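Local coordinates for PAN2-PAN3 deadenylation complex catalytic subunit pan2 (PDB 4CZX), which probably acts as the catalytic subunit of a cytoplasmic deadenylase that shortens mRNA poly(A) tails, represented here by its N-terminal WD40 domain, at residues 255-260 and 270-275; 36-41 and 80-85. All blocks are in the same frame, centred on the assembly; numbering follows the deposited sequence.

Contact 1: 255-260 and 270-275; sequences MLTTAI and VTDLLN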
loop_
_atom_site.group_PDB
_atom_site.type_symbol
_atom_site.label_atom_id
_atom_site.label_comp_id
_atom_site.label_asym_id
_atom_site.label_seq_id
_atom_site.Cartn_x
_atom_site.Cartn_y
_atom_site.Cartn_z
ATOM N N MET A 255 -3.372 5.871 52.459
ATOM C CA MET A 255 -2.510 5.813 53.633
ATOM C C MET A 255 -1.326 6.747 53.402
ATOM O O MET A 255 -0.332 6.359 52.769
ATOM C CB MET A 255 -2.038 4.387 53.889
ATOM C CG MET A 255 -3.152 3.396 54.143
ATOM S SD MET A 255 -2.518 1.715 54.155
ATOM C CE MET A 255 -3.533 0.971 55.416
ATOM N N LEU A 256 -1.430 7.970 53.918
ATOM C CA LEU A 256 -0.576 9.073 53.466
ATOM C C LEU A 256 0.911 8.986 53.820
ATOM O O LEU A 256 1.733 9.632 53.172
ATOM C CB LEU A 256 -1.121 10.395 53.999
ATOM C CG LEU A 256 -2.445 10.815 53.360
ATOM C CD1 LEU A 256 -2.903 12.161 53.905
ATOM C CD2 LEU A 256 -2.306 10.855 51.856
ATOM N N THR A 257 1.261 8.216 54.840
ATOM C CA THR A 257 2.664 8.075 55.219
ATOM C C THR A 257 3.220 6.712 54.820
ATOM O O THR A 257 4.242 6.266 55.339
ATOM C CB THR A 257 2.848 8.258 56.720
ATOM O OG1 THR A 257 2.152 7.209 57.405
ATOM C CG2 THR A 257 2.303 9.606 57.149
ATOM N N THR A 258 2.529 6.055 53.904
ATOM C CA THR A 258 2.863 4.689 53.526
ATOM C C THR A 258 3.379 4.628 52.087
ATOM O O THR A 258 2.866 5.320 51.205
ATOM C CB THR A 258 1.633 3.770 53.706
ATOM O OG1 THR A 258 1.307 3.687 55.099
ATOM C CG2 THR A 258 1.907 2.380 53.193
ATOM N N ALA A 259 4.417 3.818 51.875
ATOM C CA ALA A 259 4.963 3.573 50.549
ATOM C C ALA A 259 4.723 2.127 50.128
ATOM O O ALA A 259 4.668 1.219 50.964
ATOM C CB ALA A 259 6.456 3.888 50.514
ATOM N N ILE A 260 4.579 1.930 48.824
ATOM C CA ILE A 260 4.415 0.610 48.246
ATOM C C ILE A 260 5.673 0.293 47.452
ATOM O O ILE A 260 5.946 0.948 46.463
ATOM C CB ILE A 260 3.190 0.546 47.327
ATOM C CG1 ILE A 260 1.938 0.981 48.100
ATOM C CG2 ILE A 260 3.021 -0.851 46.778
ATOM C CD1 ILE A 260 0.744 1.287 47.188
ATOM N N VAL A 270 4.223 -3.162 51.643
ATOM C CA VAL A 270 3.444 -1.963 51.919
ATOM C C VAL A 270 3.921 -1.487 53.277
ATOM O O VAL A 270 3.668 -2.140 54.290
ATOM C CB VAL A 270 1.931 -2.227 51.908
ATOM C CG1 VAL A 270 1.168 -0.942 52.175
ATOM C CG2 VAL A 270 1.509 -2.809 50.567
ATOM N N THR A 271 4.649 -0.376 53.293
ATOM C CA THR A 271 5.417 0.001 54.476
ATOM C C THR A 271 5.186 1.432 54.918
ATOM O O THR A 271 5.298 2.365 54.121
ATOM C CB THR A 271 6.928 -0.167 54.233
ATOM O OG1 THR A 271 7.192 -1.490 53.754
ATOM C CG2 THR A 271 7.712 0.079 55.519
ATOM N N ASP A 272 4.877 1.607 56.198
ATOM C CA ASP A 272 4.761 2.950 56.736
ATOM C C ASP A 272 6.139 3.580 56.830
ATOM O O ASP A 272 7.042 3.023 57.448
ATOM C CB ASP A 272 4.095 2.955 58.109
ATOM C CG ASP A 272 4.020 4.346 58.690
ATOM O OD1 ASP A 272 5.033 4.793 59.264
ATOM O OD2 ASP A 272 2.964 4.999 58.560
ATOM N N LEU A 273 6.283 4.752 56.218
ATOM C CA LEU A 273 7.560 5.451 56.175
ATOM C C LEU A 273 8.067 5.821 57.563
ATOM O O LEU A 273 9.270 5.798 57.814
ATOM C CB LEU A 273 7.444 6.720 55.333
ATOM C CG LEU A 273 7.198 6.477 53.838
ATOM C CD1 LEU A 273 7.291 7.780 53.055
ATOM C CD2 LEU A 273 8.194 5.464 53.311
ATOM N N LEU A 274 7.146 6.163 58.457
ATOM C CA LEU A 274 7.511 6.673 59.779
ATOM C C LEU A 274 7.973 5.562 60.723
ATOM O O LEU A 274 8.733 5.817 61.659
ATOM C CB LEU A 274 6.334 7.434 60.388
ATOM C CG LEU A 274 5.854 8.592 59.509
ATOM C CD1 LEU A 274 4.606 9.246 60.075
ATOM C CD2 LEU A 274 6.963 9.615 59.323
ATOM N N ASN A 275 7.507 4.338 60.486
ATOM C CA ASN A 275 8.050 3.173 61.182
ATOM C C ASN A 275 7.936 1.896 60.368
ATOM O O ASN A 275 6.864 1.289 60.298
ATOM C CB ASN A 275 7.374 2.957 62.534
ATOM C CG ASN A 275 7.706 1.595 63.122
ATOM O OD1 ASN A 275 8.877 1.263 63.325
ATOM N ND2 ASN A 275 6.678 0.790 63.372
#
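Thr257 and Asp272 meet side chain to side chain: the hydroxyl OG1 of Thr257 donates to OD2 of Asp272 at 2.6 Å, arriving from above the carboxylate plane, 36° out of it. CG of Asp272 stands anti to the backbone N (chi1 178°), which places the carboxylate carbon near the threonine hydroxyl. The other oxygen, OD1, accepts from Asn275 N at 2.8 Å through the anti lone pair, an Asx motif, with a weak second bond from Leu274 N. An alanine in place of Asp272 would probably leave the Thr257 hydroxyl without this acceptor and the turn at Leu274 and Asn275 freer to move. Leu274 crosses Thr257 at about a right angle, its CD1 3.7 Å from Thr257 CG2. Thr258 CG2 lies 3.6 Å from Val270 CG1 on one face of the sheet; on the other, Ala259 CB touches Leu273 CD2, and Leu273 also packs on Phe204, Val206 and Val240. The backbone bonds Ala259 N to Thr271 O and Thr271 N to Ala259 O are both 2.8 Å, and Leu273 N reaches Thr257 O at 2.7 Å. With the strand segments 155° apart, this is the open end of an antiparallel beta hairpin within a WD40 propeller blade.

Contact 2: 36-41 and 80-85; sequences DNQDEL and FVDKGV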
loop_
_atom_site.group_PDB
_atom_site.type_symbol
_atom_site.label_atom_id
_atom_site.label_comp_id
_atom_site.label_asym_id
_atom_site.label_seq_id
_atom_site.Cartn_x
_atom_site.Cartn_y
_atom_site.Cartn_z
ATOM N N ASP A 36 -4.992 5.822 34.728
ATOM C CA ASP A 36 -5.712 7.065 34.483
ATOM C C ASP A 36 -6.336 7.559 35.792
ATOM O O ASP A 36 -6.546 6.781 36.729
ATOM C CB ASP A 36 -6.824 6.841 33.433
ATOM C CG ASP A 36 -7.188 8.097 32.668
ATOM O OD1 ASP A 36 -7.277 9.189 33.273
ATOM O OD2 ASP A 36 -7.402 7.982 31.442
ATOM N N ASN A 37 -6.686 8.834 35.865
ATOM C CA ASN A 37 -7.476 9.246 37.023
ATOM C C ASN A 37 -8.984 9.299 36.731
ATOM O O ASN A 37 -9.754 9.806 37.540
ATOM C CB ASN A 37 -6.981 10.589 37.587
ATOM C CG ASN A 37 -6.870 11.676 36.542
ATOM O OD1 ASN A 37 -7.533 11.640 35.507
ATOM N ND2 ASN A 37 -6.023 12.666 36.816
ATOM N N GLN A 38 -9.413 8.756 35.591
ATOM C CA GLN A 38 -10.838 8.563 35.346
ATOM C C GLN A 38 -11.094 7.351 34.459
ATOM O O GLN A 38 -10.166 6.805 33.834
ATOM C CB GLN A 38 -11.457 9.804 34.707
ATOM C CG GLN A 38 -10.858 10.155 33.357
ATOM C CD GLN A 38 -11.589 11.296 32.675
ATOM O OE1 GLN A 38 -12.423 11.076 31.794
ATOM N NE2 GLN A 38 -11.274 12.526 33.076
ATOM N N ASP A 39 -12.355 6.931 34.437
ATOM C CA ASP A 39 -12.853 5.919 33.511
ATOM C C ASP A 39 -12.259 4.524 33.719
ATOM O O ASP A 39 -12.381 3.666 32.838
ATOM C CB ASP A 39 -12.613 6.377 32.067
ATOM C CG ASP A 39 -13.402 7.619 31.726
ATOM O OD1 ASP A 39 -14.388 7.879 32.439
ATOM O OD2 ASP A 39 -13.049 8.334 30.767
ATOM N N GLU A 40 -11.627 4.302 34.869
ATOM C CA GLU A 40 -11.113 2.979 35.226
ATOM C C GLU A 40 -10.063 2.466 34.235
ATOM O O GLU A 40 -9.942 1.257 34.007
ATOM C CB GLU A 40 -12.262 1.976 35.320
ATOM C CG GLU A 40 -13.266 2.325 36.394
ATOM C CD GLU A 40 -12.609 2.363 37.752
ATOM O OE1 GLU A 40 -12.361 1.272 38.305
ATOM O OE2 GLU A 40 -12.314 3.477 38.241
ATOM N N LEU A 41 -9.290 3.380 33.662
ATOM C CA LEU A 41 -8.334 2.989 32.624
ATOM C C LEU A 41 -6.923 2.777 33.156
ATOM O O LEU A 41 -6.443 3.514 34.024
ATOM C CB LEU A 41 -8.296 4.039 31.510
ATOM C CG LEU A 41 -9.606 4.256 30.751
ATOM C CD1 LEU A 41 -9.443 5.353 29.707
ATOM C CD2 LEU A 41 -10.071 2.950 30.120
ATOM N N PHE A 80 -2.459 12.810 32.884
ATOM C CA PHE A 80 -3.904 12.794 32.723
ATOM C C PHE A 80 -4.577 14.074 33.180
ATOM O O PHE A 80 -4.304 14.571 34.286
ATOM C CB PHE A 80 -4.494 11.609 33.493
ATOM C CG PHE A 80 -3.872 10.308 33.128
ATOM C CD1 PHE A 80 -4.263 9.644 31.974
ATOM C CD2 PHE A 80 -2.856 9.764 33.910
ATOM C CE1 PHE A 80 -3.661 8.446 31.603
ATOM C CE2 PHE A 80 -2.258 8.566 33.555
ATOM C CZ PHE A 80 -2.662 7.904 32.402
ATOM N N VAL A 81 -5.465 14.594 32.329
ATOM C CA VAL A 81 -6.316 15.737 32.667
ATOM C C VAL A 81 -7.751 15.447 32.240
ATOM O O VAL A 81 -8.023 14.419 31.620
ATOM C CB VAL A 81 -5.825 17.041 32.008
ATOM C CG1 VAL A 81 -4.352 17.304 32.385
ATOM C CG2 VAL A 81 -5.973 16.970 30.507
ATOM N N ASP A 82 -8.677 16.335 32.588
ATOM C CA ASP A 82 -10.080 16.099 32.267
ATOM C C ASP A 82 -10.326 15.882 30.771
ATOM O O ASP A 82 -11.043 14.959 30.392
ATOM C CB ASP A 82 -10.939 17.259 32.783
ATOM C CG ASP A 82 -11.047 17.266 34.297
ATOM O OD1 ASP A 82 -10.784 16.211 34.917
ATOM O OD2 ASP A 82 -11.390 18.321 34.871
ATOM N N LYS A 83 -9.712 16.705 29.925
ATOM C CA LYS A 83 -9.987 16.646 28.482
ATOM C C LYS A 83 -9.385 15.424 27.787
ATOM O O LYS A 83 -9.911 14.954 26.776
ATOM C CB LYS A 83 -9.476 17.912 27.795
ATOM C CG LYS A 83 -10.353 19.148 27.997
ATOM C CD LYS A 83 -9.515 20.408 27.821
ATOM C CE LYS A 83 -10.336 21.611 27.379
ATOM N NZ LYS A 83 -9.446 22.793 27.143
ATOM N N GLY A 84 -8.274 14.915 28.304
ATOM C CA GLY A 84 -7.654 13.762 27.680
ATOM C C GLY A 84 -6.333 13.353 28.293
ATOM O O GLY A 84 -6.023 13.706 29.431
ATOM N N VAL A 85 -5.557 12.605 27.519
ATOM C CA VAL A 85 -4.296 12.060 27.989
ATOM C C VAL A 85 -3.145 12.760 27.295
ATOM O O VAL A 85 -3.192 12.990 26.083
ATOM C CB VAL A 85 -4.207 10.553 27.720
ATOM C CG1 VAL A 85 -2.868 9.967 28.292
ATOM C CG2 VAL A 85 -5.435 9.851 28.290
#
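Phe80 and Asp36 share most of the buried surface, joining the loops that follow the first strands of two successive beta-propeller blades, in the predicted repeats WD 1 and WD 2. The evidence for a CH-pi contact is direct: Asp36 CA sits 3.6 Å from the Phe80 ring centroid and only 5° off the ring normal, over the centre of one face. The Asp36 carboxylate lies on the same side of the ring, displaced beyond the CD1-CE1 rim, its plane 32° from the ring plane, with OD1 3.3 Å from Phe80 CD1. The carboxylate is gripped at both oxygens. OD2 forms a salt bridge with Arg98 and accepts from the indole NE1 of Trp43, whose ring also meets that of Phe80. Arg98 bonds to the carbonyl oxygen of Val81 as well, and so ties the carboxylate to the second loop; such pairing would be expected to favour the charged form of Asp36. The third participant, Gln38, extends its chain beyond CG toward Asp82, the end of its amide passing near the Asp82 backbone. Within its own loop Asp36 makes an Asx turn: Gln38 N donates to OD1 at 3.2 Å, coming from above the carboxylate, 54° out of its plane.

Overall arrangement
Both contacts belong to the WD40 propeller but lie apart in it, their centres 26 Å from each other and their nearest atoms about 14 Å. Contact 1 works inside one sheet, pairing neighbouring strands 258-262 and 267-272; contact 2 joins loops of two different sheets, those beginning with strands 32-35 and 77-80. Each is partly buried, with four buried residues and one exposed among those that touch. Their chemistry follows this difference: backbone ladder bonds and a threonine-aspartate bond bind the hairpin directly, whereas the inter-blade contact relies on ring packing and on Arg98 as a shared intermediary. In both, an aspartate oxygen also organises its own turn.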